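Local coordinates for foldase protein PrsA (PDB 4WO7), which assists the folding of secreted proteins after they cross the membrane and catalyses cis-trans isomerisation of peptidyl-prolyl bonds, at the interface of chains A and B. Sequence-based numbering; all coordinates share one arbitrary frame. Chains: chain A/B, Foldase protein PrsA.

Contact 1: the interface of chains A and B. Residues chain A 23, 27, 30-31; chain B 36, 40, 83, 86.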
# COMPACT_ATOMS: atom_id res chain seq x y z
N GLU A 23 -17.30 -2.24 -22.67
CA GLU A 23 -15.86 -2.16 -22.49
C GLU A 23 -15.53 -1.93 -21.02
O GLU A 23 -14.64 -2.58 -20.47
CB GLU A 23 -15.26 -1.02 -23.32
CG GLU A 23 -15.27 -1.25 -24.82
CD GLU A 23 -14.91 0.00 -25.59
OE1 GLU A 23 -13.71 0.23 -25.83
OE2 GLU A 23 -15.83 0.76 -25.97
N ASN A 27 -13.47 -4.78 -18.56
CA ASN A 27 -12.18 -4.47 -17.96
C ASN A 27 -12.27 -4.33 -16.46
O ASN A 27 -11.32 -4.63 -15.75
CB ASN A 27 -11.60 -3.19 -18.56
CG ASN A 27 -11.07 -3.40 -19.96
OD1 ASN A 27 -9.90 -3.76 -20.13
ND2 ASN A 27 -11.92 -3.21 -20.96
N LYS A 30 -12.05 -7.96 -14.92
CA LYS A 30 -10.75 -8.61 -14.89
C LYS A 30 -9.99 -8.05 -13.70
O LYS A 30 -9.18 -8.73 -13.07
CB LYS A 30 -9.96 -8.34 -16.17
CG LYS A 30 -10.54 -8.93 -17.44
CD LYS A 30 -9.94 -8.25 -18.65
CE LYS A 30 -10.57 -8.72 -19.95
NZ LYS A 30 -10.21 -7.78 -21.05
N THR A 31 -10.29 -6.79 -13.40
CA THR A 31 -9.62 -6.02 -12.36
C THR A 31 -10.23 -6.16 -10.98
O THR A 31 -9.54 -6.51 -10.03
CB THR A 31 -9.63 -4.51 -12.72
OG1 THR A 31 -8.91 -4.31 -13.94
CG2 THR A 31 -8.98 -3.68 -11.63
N VAL B 36 -10.51 2.56 -14.03
CA VAL B 36 -10.52 1.74 -15.24
C VAL B 36 -10.93 2.55 -16.46
O VAL B 36 -10.38 2.35 -17.54
CB VAL B 36 -11.45 0.52 -15.09
CG1 VAL B 36 -11.69 -0.18 -16.44
CG2 VAL B 36 -10.87 -0.45 -14.06
N LEU B 40 -8.73 3.07 -19.98
CA LEU B 40 -9.38 2.83 -21.27
C LEU B 40 -9.27 4.06 -22.17
O LEU B 40 -8.96 3.93 -23.36
CB LEU B 40 -10.86 2.47 -21.06
CG LEU B 40 -11.12 1.09 -20.43
CD1 LEU B 40 -12.59 0.96 -20.07
CD2 LEU B 40 -10.69 -0.05 -21.35
N TYR B 83 -4.35 -10.56 -22.72
CA TYR B 83 -4.58 -9.50 -21.75
C TYR B 83 -3.25 -8.99 -21.21
O TYR B 83 -3.09 -7.80 -20.95
CB TYR B 83 -5.48 -9.98 -20.61
CG TYR B 83 -5.82 -8.88 -19.64
CD1 TYR B 83 -6.70 -7.87 -20.00
CD2 TYR B 83 -5.27 -8.83 -18.37
CE1 TYR B 83 -7.02 -6.84 -19.13
CE2 TYR B 83 -5.59 -7.81 -17.49
CZ TYR B 83 -6.46 -6.82 -17.87
OH TYR B 83 -6.78 -5.81 -17.00
N GLU B 86 -1.61 -6.84 -23.72
CA GLU B 86 -2.40 -5.62 -23.74
C GLU B 86 -1.96 -4.66 -22.64
O GLU B 86 -1.82 -3.46 -22.87
CB GLU B 86 -3.89 -5.97 -23.58
CG GLU B 86 -4.84 -4.82 -23.82
CD GLU B 86 -6.20 -5.08 -23.22
OE1 GLU B 86 -6.82 -6.10 -23.59
OE2 GLU B 86 -6.64 -4.29 -22.36
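Helix 21-49 of chain A is caught in contact 1 between two helices of its partner, its own counterpart 21-49 and helix 81-101, in one part of the two-fold symmetric interface of the PrsA dimer, repeated with the chains exchanged. The patch illustrates how polar residues can pack a helical interface without a polar bond across it: the contact is made by carbon and by the flat faces of polar groups.

B:Tyr83 buries 68 Å² against chain A. Its CG, anti to the backbone N (chi1 -175°), carries the phenol toward helix 21-49 of chain A. A:Lys30 meets it tip to tip with an extended chain, and the methylene CD lies over one face of the ring near its CD1-CE1 edge, 3.3 Å from CE1 of B:Tyr83. CB of A:Lys30 stands above the CZ-OH bond on the same face, while the terminal amine continues beyond the ring edge, with NZ 3.7 Å from CD1 of B:Tyr83. There NZ of A:Lys30 is 4.6 Å from the carboxylate oxygen OE1 of B:Glu86, a separation too large for a salt bridge but one at which opposite charges might still attract.

A:Asn27 packs next, against B:Leu40 and B:Val36, its side chain anti to the carbonyl carbon (chi1 -75°). Its amide is fixed within its own helix, because ND2 of A:Asn27 donates an almost straight hydrogen bond of 2.8 Å to the backbone O of A:Glu23, one turn earlier. The acceptor lies nearly in the amide plane, so the bond sets the rotation of the group and turns one face toward chain B. Methyl CD2 of B:Leu40 rests over that face, 3.7 Å from the amide carbon CG of A:Asn27. Farther back, B:Val36 supports the stem of the same side chain, its CG1 3.7 Å from CB of A:Asn27. A:Thr31 turns its hydroxyl back to its own helix, where OG1 donates a 3.0 Å hydrogen bond to the backbone O of A:Asn27.

Contact 2: the interface of chains A and B. Residues chain A 25, 33, 37, 40-41, 248-251, 254; chain B 11-12, 19, 24.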
# COMPACT_ATOMS: atom_id res chain seq x y z
N TYR A 25 -17.44 -2.58 -18.39
CA TYR A 25 -17.81 -3.77 -17.64
C TYR A 25 -16.75 -4.87 -17.76
O TYR A 25 -16.35 -5.46 -16.76
CB TYR A 25 -19.16 -4.31 -18.11
CG TYR A 25 -19.57 -5.58 -17.39
CD1 TYR A 25 -20.02 -5.54 -16.08
CD2 TYR A 25 -19.51 -6.81 -18.03
CE1 TYR A 25 -20.40 -6.69 -15.42
CE2 TYR A 25 -19.88 -7.97 -17.37
CZ TYR A 25 -20.33 -7.90 -16.07
OH TYR A 25 -20.71 -9.05 -15.40
N GLY A 33 -13.59 -7.55 -10.42
CA GLY A 33 -14.71 -8.47 -10.40
C GLY A 33 -14.71 -9.41 -9.20
O GLY A 33 -15.74 -9.57 -8.55
N LEU A 37 -17.48 -9.05 -6.27
CA LEU A 37 -18.36 -10.21 -6.15
C LEU A 37 -18.30 -10.78 -4.74
O LEU A 37 -19.30 -11.24 -4.20
CB LEU A 37 -18.00 -11.30 -7.16
CG LEU A 37 -18.85 -12.58 -7.05
CD1 LEU A 37 -20.33 -12.28 -7.27
CD2 LEU A 37 -18.38 -13.64 -8.03
N LEU A 40 -20.29 -8.41 -2.37
CA LEU A 40 -21.72 -8.52 -2.66
C LEU A 40 -22.34 -9.77 -2.06
O LEU A 40 -23.40 -9.74 -1.44
CB LEU A 40 -21.95 -8.52 -4.17
CG LEU A 40 -21.74 -7.21 -4.91
CD1 LEU A 40 -21.81 -7.44 -6.42
CD2 LEU A 40 -22.77 -6.17 -4.48
N VAL A 41 -21.65 -10.88 -2.26
CA VAL A 41 -22.11 -12.17 -1.78
C VAL A 41 -22.05 -12.24 -0.25
O VAL A 41 -22.99 -12.71 0.39
CB VAL A 41 -21.27 -13.29 -2.43
CG1 VAL A 41 -21.46 -14.62 -1.73
CG2 VAL A 41 -21.63 -13.41 -3.91
N GLU A 248 -22.92 -20.56 -5.69
CA GLU A 248 -22.66 -21.10 -7.01
C GLU A 248 -22.42 -19.97 -8.00
O GLU A 248 -23.34 -19.25 -8.36
CB GLU A 248 -23.83 -21.97 -7.45
CG GLU A 248 -23.61 -22.68 -8.77
CD GLU A 248 -24.75 -23.59 -9.14
OE1 GLU A 248 -25.72 -23.68 -8.36
OE2 GLU A 248 -24.68 -24.23 -10.21
N VAL A 249 -21.17 -19.81 -8.42
CA VAL A 249 -20.83 -18.77 -9.38
C VAL A 249 -21.11 -19.28 -10.79
O VAL A 249 -20.56 -20.29 -11.21
CB VAL A 249 -19.35 -18.36 -9.28
CG1 VAL A 249 -19.02 -17.31 -10.34
CG2 VAL A 249 -19.05 -17.80 -7.91
N LYS A 250 -21.99 -18.58 -11.51
CA LYS A 250 -22.39 -19.04 -12.82
C LYS A 250 -21.50 -18.47 -13.92
O LYS A 250 -21.47 -18.99 -15.04
CB LYS A 250 -23.84 -18.65 -13.12
CG LYS A 250 -24.86 -19.30 -12.22
CD LYS A 250 -25.13 -20.73 -12.61
CE LYS A 250 -26.19 -21.33 -11.70
NZ LYS A 250 -26.52 -22.73 -12.05
N ASP A 251 -20.78 -17.41 -13.59
CA ASP A 251 -19.87 -16.77 -14.54
C ASP A 251 -18.54 -17.50 -14.53
O ASP A 251 -17.87 -17.55 -13.50
CB ASP A 251 -19.70 -15.29 -14.19
CG ASP A 251 -18.93 -14.52 -15.24
OD1 ASP A 251 -17.69 -14.53 -15.21
OD2 ASP A 251 -19.58 -13.88 -16.10
N LEU A 254 -15.17 -15.75 -13.32
CA LEU A 254 -15.01 -15.47 -11.90
C LEU A 254 -15.24 -16.69 -11.03
O LEU A 254 -15.32 -16.58 -9.81
CB LEU A 254 -15.97 -14.37 -11.45
CG LEU A 254 -15.82 -13.01 -12.10
CD1 LEU A 254 -17.06 -12.19 -11.78
CD2 LEU A 254 -14.56 -12.33 -11.61
N ILE B 11 -24.86 -13.73 -12.13
CA ILE B 11 -23.43 -13.99 -11.97
C ILE B 11 -23.18 -15.07 -10.93
O ILE B 11 -22.39 -15.98 -11.13
CB ILE B 11 -22.67 -12.71 -11.54
CG1 ILE B 11 -22.80 -11.62 -12.61
CG2 ILE B 11 -21.19 -13.02 -11.23
CD1 ILE B 11 -22.19 -12.00 -13.95
N ALA B 12 -23.89 -14.95 -9.80
CA ALA B 12 -23.73 -15.87 -8.68
C ALA B 12 -25.08 -16.17 -8.06
O ALA B 12 -25.92 -15.28 -7.88
CB ALA B 12 -22.78 -15.30 -7.63
N VAL B 19 -26.72 -12.61 -7.40
CA VAL B 19 -26.02 -11.40 -7.84
C VAL B 19 -26.14 -11.31 -9.35
O VAL B 19 -25.72 -12.22 -10.07
CB VAL B 19 -24.52 -11.38 -7.44
CG1 VAL B 19 -23.79 -10.18 -8.07
CG2 VAL B 19 -24.38 -11.38 -5.92
N LEU B 24 -23.56 -6.16 -10.28
CA LEU B 24 -22.11 -6.22 -10.30
C LEU B 24 -21.51 -5.04 -11.04
O LEU B 24 -20.56 -4.42 -10.57
CB LEU B 24 -21.64 -7.52 -10.94
CG LEU B 24 -20.13 -7.71 -10.90
CD1 LEU B 24 -19.61 -7.85 -9.48
CD2 LEU B 24 -19.76 -8.93 -11.74
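The backbones join through an antiparallel beta bridge between A:Val249 and B:Ala12, beside which the carbonyl O of B:Ile11 accepts hydrogen bonds from two successive amides, N of A:Lys250 at 2.7 Å and N of A:Asp251 at 3.3 Å. The first donor stands above the carbonyl plane, whereas the second lies in it, on a lone pair.

The same residue, B:Ile11, buries 77 Å² and leads the side-chain packing. The CG1 branch of B:Ile11, anti to the carbonyl carbon (chi1 -61°), carries CD1 tip to tip toward A:Tyr25, 3.6 Å from the phenol OH. Its other branch, CG2, runs alongside A:Asp251 and touches CB. An alanine here would remove both branches and their contacts with A:Tyr25, A:Asp251 and A:Leu37, and is likely to leave the N-terminal segment of chain B less firmly seated on chain A.

A:Leu37, with CG anti to the backbone N (chi1 177°), points CD1 at the methyl CB of B:Ala12, 3.9 Å away. B:Val19 straddles the next turn of helix 21-49 of chain A with its two methyls: CG1 faces A:Leu40, and CG2 reaches CG2 of A:Val41 at 4.0 Å, each pair crossing at about a right angle. B:Leu24 also splits its contacts, sending CD2 toward the hydroxyl of A:Tyr25 while CD1 lies 3.8 Å from CD1 of A:Leu40.

Helix 21-49 is common to contact 1 and contact 2, whose C-alpha centres lie about 17 Å apart. Chain A's copy serves both with different residues, though Leu40 enters contact 1 from chain B and contact 2 from chain A, so by the two-fold each copy takes part in both kinds of contact. In contact 1 this helix meets helices only, whereas contact 2 adds short strands and loops. The dimer thus appears to be built largely round the paired long helices, with the N-terminal segment of one chain meeting the C-terminal segment of the other, which should tie association to the fold of each subunit.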